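CBS domain containing membrane protein (Sphaerobacter thermophilus, PDB 4ESY) is of unknown function but carries a C-terminal pair of CBS domains, a module that in many proteins binds adenosyl nucleotides and regulates its host. Local coordinates at residues R21-S26 / R154-L159; P27-R32 / A41-E46; V31-T36 / H60-I65; A128-R133 / H137-V142. All coordinates share one frame; numbering follows the deposited sequence.

Contacts 2 and 3 belong to the first CBS domain, contact 4 to the second, and contact 1 joins segments of both. Contacts 2 and 3 share strand 31-32 and its sheet, and their centres are about 10 Å apart. Contact 4 comes later in the chain, where helix 124-134 packs on strand 138-143. Contact 1 ties the segment just before contact 2 to the C-terminal helix 153-157 and the turn after it. Its closure therefore brackets the other three contacts. Contacts 1 and 4 touch through L156 and M131, with centres about 12 Å apart. Contacts 3 and 4 touch where L61 and I64 meet P140, a second place where the two domains come together.

Contact 1 (R21-S26 / R154-L159); sequences RDILTS and RDLLKL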
loop_
_atom_site.group_PDB
_atom_site.type_symbol
_atom_site.label_atom_id
_atom_site.label_comp_id
_atom_site.label_asym_id
_atom_site.label_seq_id
_atom_site.Cartn_x
_atom_site.Cartn_y
_atom_site.Cartn_z
ATOM N N ARG B 21 -2.297 19.203 5.652
ATOM C CA ARG B 21 -3.551 19.377 4.914
ATOM C C ARG B 21 -3.318 19.462 3.390
ATOM O O ARG B 21 -4.211 19.148 2.611
ATOM C CB ARG B 21 -4.379 20.561 5.447
ATOM C CG ARG B 21 -4.325 21.815 4.584
ATOM C CD ARG B 21 -4.799 23.052 5.337
ATOM N NE ARG B 21 -3.657 23.803 5.847
ATOM C CZ ARG B 21 -3.523 24.201 7.107
ATOM N NH1 ARG B 21 -4.479 23.934 7.996
ATOM N NH2 ARG B 21 -2.431 24.867 7.474
ATOM N N ASP B 22 -2.100 19.832 2.976
ATOM C CA ASP B 22 -1.748 19.906 1.551
ATOM C C ASP B 22 -1.587 18.524 0.896
ATOM O O ASP B 22 -1.673 18.409 -0.306
ATOM C CB ASP B 22 -0.469 20.721 1.332
ATOM C CG ASP B 22 -0.706 22.218 1.384
ATOM O OD1 ASP B 22 -1.873 22.661 1.496
ATOM O OD2 ASP B 22 0.285 22.966 1.287
ATOM N N ILE B 23 -1.346 17.481 1.684
ATOM C CA ILE B 23 -1.184 16.161 1.108
ATOM C C ILE B 23 -2.438 15.304 1.223
ATOM O O ILE B 23 -2.485 14.206 0.654
ATOM C CB ILE B 23 0.048 15.394 1.643
ATOM C CG1 ILE B 23 -0.166 14.864 3.060
ATOM C CG2 ILE B 23 1.289 16.287 1.600
ATOM C CD1 ILE B 23 1.016 13.971 3.557
ATOM N N LEU B 24 -3.456 15.811 1.918
ATOM C CA LEU B 24 -4.733 15.113 1.996
ATOM C C LEU B 24 -5.561 15.460 0.777
ATOM O O LEU B 24 -6.415 16.335 0.837
ATOM C CB LEU B 24 -5.494 15.514 3.262
ATOM C CG LEU B 24 -4.768 15.086 4.530
ATOM C CD1 LEU B 24 -5.530 15.553 5.774
ATOM C CD2 LEU B 24 -4.573 13.559 4.539
ATOM N N THR B 25 -5.308 14.784 -0.330
ATOM C CA THR B 25 -5.881 15.187 -1.619
ATOM C C THR B 25 -7.022 14.266 -2.027
ATOM O O THR B 25 -7.614 14.405 -3.104
ATOM C CB THR B 25 -4.819 15.159 -2.723
ATOM O OG1 THR B 25 -4.303 13.830 -2.826
ATOM C CG2 THR B 25 -3.665 16.147 -2.406
ATOM N N SER B 26 -7.328 13.311 -1.164
ATOM C CA SER B 26 -8.461 12.449 -1.419
ATOM C C SER B 26 -9.513 12.698 -0.337
ATOM O O SER B 26 -9.177 13.161 0.757
ATOM C CB SER B 26 -8.006 10.979 -1.454
ATOM O OG SER B 26 -6.991 10.726 -0.487
ATOM N N ARG B 154 3.373 4.973 2.654
ATOM C CA ARG B 154 3.423 5.132 1.200
ATOM C C ARG B 154 3.237 6.582 0.724
ATOM O O ARG B 154 3.961 7.029 -0.174
ATOM C CB ARG B 154 2.397 4.234 0.486
ATOM C CG ARG B 154 2.256 4.621 -1.008
ATOM C CD ARG B 154 1.293 3.732 -1.827
ATOM N NE ARG B 154 1.254 4.133 -3.239
ATOM C CZ ARG B 154 0.350 3.679 -4.115
ATOM N NH1 ARG B 154 -0.599 2.826 -3.706
ATOM N NH2 ARG B 154 0.373 4.085 -5.391
ATOM N N ASP B 155 2.248 7.288 1.288
ATOM C CA ASP B 155 2.065 8.707 1.012
ATOM C C ASP B 155 3.351 9.488 1.256
ATOM O O ASP B 155 3.751 10.343 0.462
ATOM C CB ASP B 155 0.978 9.336 1.910
ATOM C CG ASP B 155 -0.433 8.713 1.705
ATOM O OD1 ASP B 155 -0.744 8.275 0.560
ATOM O OD2 ASP B 155 -1.227 8.674 2.699
ATOM N N LEU B 156 3.985 9.232 2.376
ATOM C CA LEU B 156 5.112 10.056 2.743
ATOM C C LEU B 156 6.318 9.773 1.819
ATOM O O LEU B 156 7.101 10.664 1.533
ATOM C CB LEU B 156 5.476 9.844 4.212
ATOM C CG LEU B 156 4.492 10.418 5.242
ATOM C CD1 LEU B 156 5.093 10.259 6.624
ATOM C CD2 LEU B 156 4.128 11.889 5.038
ATOM N N LEU B 157 6.412 8.545 1.325
ATOM C CA LEU B 157 7.571 8.146 0.522
ATOM C C LEU B 157 7.542 8.755 -0.863
ATOM O O LEU B 157 8.537 8.703 -1.577
ATOM C CB LEU B 157 7.654 6.633 0.417
ATOM C CG LEU B 157 8.144 6.067 1.727
ATOM C CD1 LEU B 157 7.890 4.552 1.795
ATOM C CD2 LEU B 157 9.647 6.387 1.862
ATOM N N LYS B 158 6.403 9.336 -1.232
ATOM C CA LYS B 158 6.313 10.166 -2.439
ATOM C C LYS B 158 6.991 11.526 -2.258
ATOM O O LYS B 158 7.235 12.237 -3.232
ATOM C CB LYS B 158 4.844 10.382 -2.821
ATOM C CG LYS B 158 4.122 9.102 -3.299
ATOM C CD LYS B 158 2.649 9.377 -3.445
ATOM C CE LYS B 158 1.951 8.193 -4.073
ATOM N NZ LYS B 158 0.526 8.499 -4.167
ATOM N N LEU B 159 7.310 11.854 -1.008
ATOM C CA LEU B 159 7.884 13.150 -0.632
ATOM C C LEU B 159 9.269 13.068 -0.022
ATOM O O LEU B 159 10.126 13.884 -0.337
ATOM C CB LEU B 159 6.973 13.847 0.379
ATOM C CG LEU B 159 5.626 14.231 -0.220
ATOM C CD1 LEU B 159 4.637 14.590 0.873
ATOM C CD2 LEU B 159 5.885 15.406 -1.090
HETATM O O HOH W 1 -2.391 11.316 2.103
#
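I23 fits against two leucines, L156 and L159, which lie three residues apart. Its two branches divide the work. The longer branch carries CD1, which comes to 4.0 Å from CD2 of L156. The shorter branch is CG2, which lies 3.8 Å from CD1 of L159. The torsion explains the split. CG1 of I23 stands between the backbone N and the carbonyl carbon (chi1 75°), while CG2 is anti to the carbonyl carbon. The two branches therefore reach different leucines. The side chains of I23 and L156 cross at about a right angle, and their nearest atoms are the methyls CD1 and CD2. I23 and L159 meet at a slant.

The polar side of the contact runs through one water. It donates to O of I23 at 3.2 Å and, more weakly, to OD2 of D155 at 2.9 Å. D155 OD2 also accepts a hydrogen bond from the backbone N of T152, which ties it to the start of helix 153-157. Segment 21-26 is thus linked to helix 153-157 and the turn after it by methyl packing and by a bridging water, without a direct hydrogen bond. The contact ties the loop after helix 2-17 to the C-terminal part of the second CBS domain.

Around this site, helix 124-134 lies close to both partners: V124 touches I23, and I127, A128 and M131 touch L156. V151 of strand 146-152 also packs on L156, and the same strand receives L24. An aromatic side chain of the other chain packs on L159.

Contact 2 (P27-R32 / A41-E46); sequences PVVTVR and AKTMLE
T43 meets V29 and V31 through methyl groups, and no flat side-chain group enters the contact. CG2 of T43 sits 3.7 Å from CG1 of V29 and 4.2 Å from CG1 of V31. A single methyl thus faces two valines. T30, the residue between them, points its CB away from the helix.

T43 and V29 run past each other in opposite directions, and each offers the branch that is trans to its own backbone N. For V29 that branch is CG1, with chi1 179°. V31 approaches T43 obliquely and uses CG1, which is anti to its carbonyl carbon. The backbones stay well apart, with CA of V31 and CA of T43 separated by 7.9 Å.

The hydroxyl of T43 serves its own helix. OG1 is hydrogen-bonded to the backbone O of A39, one turn earlier, and O of T43 is hydrogen-bonded to ND1 of H47. H47 in turn packs against V29. On the strand side, V31 has backbone hydrogen bonds to P53 and V55. These bonds join strand 31-32, outermost in the sheet within this chain, to the parallel strand 53-55. Through T43, helix 37-46 packs on strand 31-32 and the loop before it. This is the strand-to-helix packing of a beta-alpha-beta crossover in the first CBS domain.

The chemistry is that of an amphipathic residue split between two tasks. The polar branch of T43 is satisfied within the helix, and the methyl branch is given to the valines. No hydrogen bond crosses, so the contact rests on apolar packing of three methyls.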
loop_
_atom_site.group_PDB
_atom_site.type_symbol
_atom_site.label_atom_id
_atom_site.label_comp_id
_atom_site.label_asym_id
_atom_site.label_seq_id
_atom_site.Cartn_x
_atom_site.Cartn_y
_atom_site.Cartn_z
ATOM N N PRO B 27 -10.790 12.398 -0.645
ATOM C CA PRO B 27 -11.901 12.594 0.303
ATOM C C PRO B 27 -11.974 11.533 1.413
ATOM O O PRO B 27 -11.859 10.352 1.120
ATOM C CB PRO B 27 -13.141 12.531 -0.597
ATOM C CG PRO B 27 -12.716 11.762 -1.787
ATOM C CD PRO B 27 -11.262 12.070 -2.000
ATOM N N VAL B 28 -12.187 11.930 2.667
ATOM C CA VAL B 28 -12.154 10.928 3.721
ATOM C C VAL B 28 -13.423 10.073 3.717
ATOM O O VAL B 28 -14.542 10.573 3.617
ATOM C CB VAL B 28 -11.845 11.519 5.119
ATOM C CG1 VAL B 28 -13.043 12.277 5.689
ATOM C CG2 VAL B 28 -11.418 10.409 6.072
ATOM N N VAL B 29 -13.242 8.766 3.781
ATOM C CA VAL B 29 -14.374 7.875 3.897
ATOM C C VAL B 29 -14.257 7.200 5.256
ATOM O O VAL B 29 -13.229 6.635 5.569
ATOM C CB VAL B 29 -14.376 6.822 2.777
ATOM C CG1 VAL B 29 -15.559 5.918 2.951
ATOM C CG2 VAL B 29 -14.396 7.499 1.390
ATOM N N THR B 30 -15.277 7.307 6.087
ATOM C CA THR B 30 -15.221 6.701 7.400
ATOM C C THR B 30 -16.248 5.571 7.491
ATOM O O THR B 30 -17.138 5.488 6.639
ATOM C CB THR B 30 -15.522 7.722 8.515
ATOM O OG1 THR B 30 -16.905 8.093 8.452
ATOM C CG2 THR B 30 -14.645 8.954 8.387
ATOM N N VAL B 31 -16.116 4.717 8.518
ATOM C CA VAL B 31 -17.140 3.743 8.854
ATOM C C VAL B 31 -17.526 3.914 10.331
ATOM O O VAL B 31 -16.765 4.507 11.130
ATOM C CB VAL B 31 -16.644 2.254 8.606
ATOM C CG1 VAL B 31 -16.273 2.012 7.111
ATOM C CG2 VAL B 31 -15.493 1.920 9.489
ATOM N N ARG B 32 -18.697 3.392 10.704
ATOM C CA ARG B 32 -19.178 3.510 12.072
ATOM C C ARG B 32 -18.740 2.291 12.836
ATOM O O ARG B 32 -18.659 1.179 12.284
ATOM C CB ARG B 32 -20.716 3.611 12.100
ATOM C CG ARG B 32 -21.261 4.895 11.480
ATOM C CD ARG B 32 -21.342 5.957 12.579
ATOM N NE ARG B 32 -21.943 7.202 12.134
ATOM C CZ ARG B 32 -23.245 7.479 12.166
ATOM N NH1 ARG B 32 -24.132 6.596 12.614
ATOM N NH2 ARG B 32 -23.656 8.661 11.720
ATOM N N ALA B 41 -16.581 -3.905 4.411
ATOM C CA ALA B 41 -15.932 -4.452 3.209
ATOM C C ALA B 41 -16.497 -3.770 1.969
ATOM O O ALA B 41 -15.749 -3.281 1.120
ATOM C CB ALA B 41 -16.077 -5.987 3.115
ATOM N N LYS B 42 -17.826 -3.717 1.906
ATOM C CA LYS B 42 -18.527 -3.070 0.818
ATOM C C LYS B 42 -18.107 -1.606 0.605
ATOM O O LYS B 42 -17.855 -1.189 -0.521
ATOM C CB LYS B 42 -20.034 -3.141 1.029
ATOM C CG LYS B 42 -20.798 -2.586 -0.163
ATOM C CD LYS B 42 -22.312 -2.729 -0.013
ATOM C CE LYS B 42 -23.031 -2.165 -1.237
ATOM N NZ LYS B 42 -24.459 -1.902 -0.938
ATOM N N THR B 43 -18.056 -0.841 1.689
ATOM C CA THR B 43 -17.600 0.544 1.667
ATOM C C THR B 43 -16.186 0.661 1.121
ATOM O O THR B 43 -15.930 1.454 0.209
ATOM C CB THR B 43 -17.648 1.151 3.081
ATOM O OG1 THR B 43 -18.988 1.075 3.557
ATOM C CG2 THR B 43 -17.209 2.601 3.063
HETATM N N MSE B 44 -15.285 -0.159 1.633
HETATM C CA MSE B 44 -13.855 -0.088 1.251
HETATM C C MSE B 44 -13.631 -0.445 -0.211
HETATM O O MSE B 44 -12.827 0.186 -0.908
HETATM C CB MSE B 44 -13.004 -1.035 2.112
HETATM C CG MSE B 44 -12.783 -0.588 3.591
HETATM SE SE MSE B 44 -11.777 -2.074 4.458
HETATM C CE MSE B 44 -11.142 -1.092 5.982
ATOM N N LEU B 45 -14.325 -1.484 -0.656
ATOM C CA LEU B 45 -14.268 -1.880 -2.049
ATOM C C LEU B 45 -14.954 -0.861 -2.983
ATOM O O LEU B 45 -14.449 -0.601 -4.065
ATOM C CB LEU B 45 -14.853 -3.289 -2.249
ATOM C CG LEU B 45 -14.044 -4.466 -1.694
ATOM C CD1 LEU B 45 -14.860 -5.723 -1.886
ATOM C CD2 LEU B 45 -12.684 -4.592 -2.412
ATOM N N GLU B 46 -16.095 -0.295 -2.584
ATOM C CA GLU B 46 -16.744 0.746 -3.416
ATOM C C GLU B 46 -15.791 1.913 -3.633
ATOM O O GLU B 46 -15.702 2.450 -4.717
ATOM C CB GLU B 46 -18.027 1.314 -2.777
ATOM C CG GLU B 46 -19.197 0.352 -2.635
ATOM C CD GLU B 46 -20.329 0.619 -3.607
ATOM O OE1 GLU B 46 -21.222 -0.256 -3.706
ATOM O OE2 GLU B 46 -20.333 1.690 -4.267
#

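Contact 3 (V31-T36 / H60-I65); sequences VREDDT and HLVGII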
loop_
_atom_site.group_PDB
_atom_site.type_symbol
_atom_site.label_atom_id
_atom_site.label_comp_id
_atom_site.label_asym_id
_atom_site.label_seq_id
_atom_site.Cartn_x
_atom_site.Cartn_y
_atom_site.Cartn_z
ATOM N N VAL B 31 -16.116 4.717 8.518
ATOM C CA VAL B 31 -17.140 3.743 8.854
ATOM C C VAL B 31 -17.526 3.914 10.331
ATOM O O VAL B 31 -16.765 4.507 11.130
ATOM C CB VAL B 31 -16.644 2.254 8.606
ATOM C CG1 VAL B 31 -16.273 2.012 7.111
ATOM C CG2 VAL B 31 -15.493 1.920 9.489
ATOM N N ARG B 32 -18.697 3.392 10.704
ATOM C CA ARG B 32 -19.178 3.510 12.072
ATOM C C ARG B 32 -18.740 2.291 12.836
ATOM O O ARG B 32 -18.659 1.179 12.284
ATOM C CB ARG B 32 -20.716 3.611 12.100
ATOM C CG ARG B 32 -21.261 4.895 11.480
ATOM C CD ARG B 32 -21.342 5.957 12.579
ATOM N NE ARG B 32 -21.943 7.202 12.134
ATOM C CZ ARG B 32 -23.245 7.479 12.166
ATOM N NH1 ARG B 32 -24.132 6.596 12.614
ATOM N NH2 ARG B 32 -23.656 8.661 11.720
ATOM N N GLU B 33 -18.492 2.476 14.127
ATOM C CA GLU B 33 -18.027 1.360 14.928
ATOM C C GLU B 33 -19.049 0.231 14.981
ATOM O O GLU B 33 -18.678 -0.906 15.205
ATOM C CB GLU B 33 -17.647 1.811 16.339
ATOM C CG GLU B 33 -18.826 2.311 17.108
ATOM C CD GLU B 33 -18.430 2.871 18.499
ATOM O OE1 GLU B 33 -17.389 2.445 19.053
ATOM O OE2 GLU B 33 -19.171 3.725 19.029
ATOM N N ASP B 34 -20.325 0.548 14.781
ATOM C CA ASP B 34 -21.380 -0.472 14.782
ATOM C C ASP B 34 -21.656 -1.062 13.391
ATOM O O ASP B 34 -22.544 -1.863 13.258
ATOM C CB ASP B 34 -22.725 0.102 15.272
ATOM C CG ASP B 34 -22.690 0.631 16.703
ATOM O OD1 ASP B 34 -21.710 0.413 17.444
ATOM O OD2 ASP B 34 -23.688 1.279 17.094
ATOM N N ASP B 35 -20.953 -0.635 12.344
ATOM C CA ASP B 35 -21.147 -1.242 11.006
ATOM C C ASP B 35 -20.653 -2.681 11.018
ATOM O O ASP B 35 -19.604 -2.959 11.589
ATOM C CB ASP B 35 -20.368 -0.497 9.923
ATOM C CG ASP B 35 -20.996 0.870 9.550
ATOM O OD1 ASP B 35 -22.173 1.161 9.946
ATOM O OD2 ASP B 35 -20.282 1.666 8.885
ATOM N N THR B 36 -21.401 -3.591 10.391
ATOM C CA THR B 36 -20.960 -4.997 10.289
ATOM C C THR B 36 -19.781 -5.085 9.311
ATOM O O THR B 36 -19.555 -4.197 8.472
ATOM C CB THR B 36 -22.130 -5.951 9.833
ATOM O OG1 THR B 36 -22.571 -5.557 8.536
ATOM C CG2 THR B 36 -23.302 -5.859 10.776
ATOM N N HIS B 60 -17.011 11.247 15.977
ATOM C CA HIS B 60 -15.682 11.342 16.574
ATOM C C HIS B 60 -14.854 10.083 16.297
ATOM O O HIS B 60 -15.383 8.975 16.327
ATOM C CB HIS B 60 -15.802 11.491 18.082
ATOM C CG HIS B 60 -16.750 12.563 18.492
ATOM N ND1 HIS B 60 -16.483 13.901 18.291
ATOM C CD2 HIS B 60 -17.968 12.500 19.084
ATOM C CE1 HIS B 60 -17.498 14.618 18.745
ATOM N NE2 HIS B 60 -18.417 13.791 19.224
ATOM N N LEU B 61 -13.556 10.252 16.082
ATOM C CA LEU B 61 -12.663 9.109 15.807
ATOM C C LEU B 61 -12.630 8.163 17.013
ATOM O O LEU B 61 -12.427 8.606 18.114
ATOM C CB LEU B 61 -11.240 9.628 15.586
ATOM C CG LEU B 61 -10.187 8.600 15.245
ATOM C CD1 LEU B 61 -10.491 7.998 13.881
ATOM C CD2 LEU B 61 -8.812 9.269 15.242
ATOM N N VAL B 62 -12.789 6.868 16.803
ATOM C CA VAL B 62 -12.644 5.927 17.886
ATOM C C VAL B 62 -11.636 4.807 17.526
ATOM O O VAL B 62 -11.212 4.063 18.387
ATOM C CB VAL B 62 -13.998 5.268 18.343
ATOM C CG1 VAL B 62 -14.900 6.287 19.050
ATOM C CG2 VAL B 62 -14.707 4.539 17.168
ATOM N N GLY B 63 -11.231 4.715 16.264
ATOM C CA GLY B 63 -10.340 3.639 15.891
ATOM C C GLY B 63 -9.987 3.736 14.422
ATOM O O GLY B 63 -10.387 4.689 13.745
ATOM N N ILE B 64 -9.192 2.775 13.983
ATOM C CA ILE B 64 -8.769 2.607 12.597
ATOM C C ILE B 64 -9.023 1.156 12.208
ATOM O O ILE B 64 -8.827 0.254 13.019
ATOM C CB ILE B 64 -7.290 2.796 12.474
ATOM C CG1 ILE B 64 -6.906 4.119 13.106
ATOM C CG2 ILE B 64 -6.864 2.746 10.985
ATOM C CD1 ILE B 64 -7.437 5.287 12.325
ATOM N N ILE B 65 -9.447 0.919 10.978
ATOM C CA ILE B 65 -9.648 -0.469 10.560
ATOM C C ILE B 65 -9.048 -0.618 9.165
ATOM O O ILE B 65 -9.130 0.315 8.346
ATOM C CB ILE B 65 -11.176 -0.823 10.595
ATOM C CG1 ILE B 65 -11.455 -2.325 10.362
ATOM C CG2 ILE B 65 -11.961 0.032 9.608
ATOM C CD1 ILE B 65 -13.003 -2.691 10.544
#
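E33 reaches V62 with its CG in the crowded position between the backbone N and the carbonyl carbon (chi1 65°), and its chain is extended from there. This lays the glutamate across V62 at about a right angle. CG2 of V62 lies 4.1 Å from CB of E33 and 3.9 Å from its OE1. The valine methyl is met by the stem and by one carboxylate oxygen, a packing contact.

At the other end, I65 has CG1 trans to its backbone N (chi1 -172°), which leaves CG2 to face V31. CG2 of I65 and CG2 of V31 are 4.0 Å apart, and these side chains also cross nearly at right angles.

E33 sits inside a type I turn that runs from R32 to D35, closed by N of D35 donating to O of R32 at 2.9 Å. The carboxylate of D35 answers: its OD2 accepts from N of R32 at 3.0 Å. That bond is nearly straight, at 170°, but N comes from above the carboxylate plane.

Strand 53-55 lies between the two segments in the sheet. V54 touches V31, E33, V62 and I65, and it faces the classic bulge of V62 and G63. Helix 37-46, whose N-cap is T36, packs on I65 through L37, V40 and M44. On the far side, L61 and I64 meet P140 of strand 138-143, in the second CBS domain.

Contact 4 (A128-R133 / H137-V142); sequences ADQMRR and HRIPVV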
loop_
_atom_site.group_PDB
_atom_site.type_symbol
_atom_site.label_atom_id
_atom_site.label_comp_id
_atom_site.label_asym_id
_atom_site.label_seq_id
_atom_site.Cartn_x
_atom_site.Cartn_y
_atom_site.Cartn_z
ATOM N N ALA B 128 6.284 12.654 9.530
ATOM C CA ALA B 128 7.348 11.713 9.140
ATOM C C ALA B 128 8.154 11.274 10.377
ATOM O O ALA B 128 8.459 10.096 10.561
ATOM C CB ALA B 128 8.263 12.352 8.115
ATOM N N ASP B 129 8.463 12.234 11.236
ATOM C CA ASP B 129 9.162 11.935 12.465
ATOM C C ASP B 129 8.360 11.035 13.378
ATOM O O ASP B 129 8.911 10.138 13.997
ATOM C CB ASP B 129 9.533 13.236 13.171
ATOM C CG ASP B 129 10.613 14.000 12.422
ATOM O OD1 ASP B 129 11.194 13.402 11.473
ATOM O OD2 ASP B 129 10.873 15.182 12.772
ATOM N N GLN B 130 7.052 11.290 13.448
ATOM C CA GLN B 130 6.127 10.450 14.199
ATOM C C GLN B 130 6.161 9.010 13.686
ATOM O O GLN B 130 6.223 8.069 14.473
ATOM C CB GLN B 130 4.693 11.007 14.113
ATOM C CG GLN B 130 4.384 12.173 15.068
ATOM C CD GLN B 130 2.944 12.667 14.942
ATOM O OE1 GLN B 130 2.383 12.706 13.849
ATOM N NE2 GLN B 130 2.348 13.054 16.062
HETATM N N MSE B 131 6.119 8.854 12.362
HETATM C CA MSE B 131 6.112 7.519 11.719
HETATM C C MSE B 131 7.258 6.669 12.237
HETATM O O MSE B 131 7.042 5.636 12.857
HETATM C CB MSE B 131 6.265 7.591 10.195
HETATM C CG MSE B 131 5.025 7.891 9.410
HETATM SE SE MSE B 131 3.626 6.542 9.154
HETATM C CE MSE B 131 2.395 7.779 8.292
ATOM N N ARG B 132 8.475 7.130 11.980
ATOM C CA ARG B 132 9.686 6.417 12.371
ATOM C C ARG B 132 9.788 6.180 13.877
ATOM O O ARG B 132 10.117 5.074 14.302
ATOM C CB ARG B 132 10.935 7.172 11.906
ATOM C CG ARG B 132 10.832 7.823 10.541
ATOM C CD ARG B 132 12.163 8.484 10.175
ATOM N NE ARG B 132 11.996 9.768 9.492
ATOM C CZ ARG B 132 12.532 10.909 9.918
ATOM N NH1 ARG B 132 12.326 12.036 9.241
ATOM N NH2 ARG B 132 13.275 10.915 11.024
ATOM N N ARG B 133 9.527 7.217 14.672
ATOM C CA ARG B 133 9.702 7.155 16.125
ATOM C C ARG B 133 8.825 6.103 16.771
ATOM O O ARG B 133 9.239 5.444 17.717
ATOM C CB ARG B 133 9.435 8.513 16.767
ATOM C CG ARG B 133 9.361 8.515 18.286
ATOM C CD ARG B 133 9.435 9.946 18.836
ATOM N NE ARG B 133 8.581 10.860 18.071
ATOM C CZ ARG B 133 9.025 11.820 17.251
ATOM N NH1 ARG B 133 10.334 12.020 17.092
ATOM N NH2 ARG B 133 8.154 12.586 16.594
ATOM N N HIS B 137 2.782 2.607 10.485
ATOM C CA HIS B 137 2.555 2.733 9.047
ATOM C C HIS B 137 1.413 3.667 8.652
ATOM O O HIS B 137 1.240 3.972 7.453
ATOM C CB HIS B 137 2.315 1.365 8.424
ATOM C CG HIS B 137 3.478 0.430 8.566
ATOM N ND1 HIS B 137 4.601 0.513 7.764
ATOM C CD2 HIS B 137 3.700 -0.589 9.428
ATOM C CE1 HIS B 137 5.459 -0.426 8.123
ATOM N NE2 HIS B 137 4.936 -1.110 9.128
ATOM N N ARG B 138 0.646 4.125 9.640
ATOM C CA ARG B 138 -0.546 4.923 9.361
ATOM C C ARG B 138 -0.788 5.875 10.502
ATOM O O ARG B 138 -0.717 5.459 11.644
ATOM C CB ARG B 138 -1.774 4.019 9.325
ATOM C CG ARG B 138 -2.169 3.539 7.966
ATOM C CD ARG B 138 -3.283 2.510 8.102
ATOM N NE ARG B 138 -2.786 1.226 8.558
ATOM C CZ ARG B 138 -2.403 0.247 7.742
ATOM N NH1 ARG B 138 -2.462 0.420 6.425
ATOM N NH2 ARG B 138 -1.969 -0.902 8.242
ATOM N N ILE B 139 -1.147 7.121 10.200
ATOM C CA ILE B 139 -1.507 8.075 11.244
ATOM C C ILE B 139 -2.728 8.856 10.817
ATOM O O ILE B 139 -2.683 9.520 9.773
ATOM C CB ILE B 139 -0.364 9.081 11.492
ATOM C CG1 ILE B 139 0.844 8.350 12.109
ATOM C CG2 ILE B 139 -0.843 10.242 12.418
ATOM C CD1 ILE B 139 2.139 9.186 12.179
ATOM N N PRO B 140 -3.787 8.833 11.639
ATOM C CA PRO B 140 -5.014 9.588 11.396
ATOM C C PRO B 140 -4.814 11.113 11.579
ATOM O O PRO B 140 -4.055 11.554 12.435
ATOM C CB PRO B 140 -6.018 9.001 12.423
ATOM C CG PRO B 140 -5.176 8.474 13.524
ATOM C CD PRO B 140 -3.862 8.035 12.881
ATOM N N VAL B 141 -5.451 11.896 10.719
ATOM C CA VAL B 141 -5.412 13.352 10.818
ATOM C C VAL B 141 -6.786 13.781 11.298
ATOM O O VAL B 141 -7.806 13.359 10.765
ATOM C CB VAL B 141 -5.037 14.019 9.477
ATOM C CG1 VAL B 141 -4.829 15.519 9.659
ATOM C CG2 VAL B 141 -3.760 13.387 8.911
ATOM N N VAL B 142 -6.791 14.589 12.349
ATOM C CA VAL B 142 -7.999 15.023 13.009
ATOM C C VAL B 142 -8.012 16.529 13.077
ATOM O O VAL B 142 -7.001 17.141 13.404
ATOM C CB VAL B 142 -8.034 14.452 14.423
ATOM C CG1 VAL B 142 -9.169 15.059 15.224
ATOM C CG2 VAL B 142 -8.168 12.953 14.342
#
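M131 and H137 bring the two backbones closest, with their CA atoms 6.5 Å apart near the tight connection from helix to strand. The axes of helix 128-133 and strand 138-142 approach to 9.3 Å. Their directions are inclined at 139°, closer to antiparallel than to perpendicular. This is the helix-to-strand step of the second CBS domain.

M131 is a selenomethionine, and it bends at chi2 (-74°). The bend carries SE over one face of the peptide joining H137 and R138. SE lies 3.7 Å from C of H137 and 3.9 Å from N of R138. The terminal CE continues toward I139, reaching 4.1 Å from its CD1.

I139 points its side chain at the helix. Its CD1 also lies 3.7 Å from CB of Q130, and the two side chains cross at about a right angle. Q130 has two conformers, so its part in the contact is less certain. I139 thus sits between the stem of Q130 and the end of M131. V116 touches both Q130 and I139.

No hydrogen bond crosses: SE lies over a peptide face, while CD1 of I139 meets CE of M131 and CB of Q130. Charges are handled apart from this. D129 pairs with R16 and, less certainly, with the poorly ordered R132. NH1 of R138 is hydrogen-bonded to the S-hydroxycysteine at position 51. Between helix and strand the contact is van der Waals packing, next to the short loop that joins them.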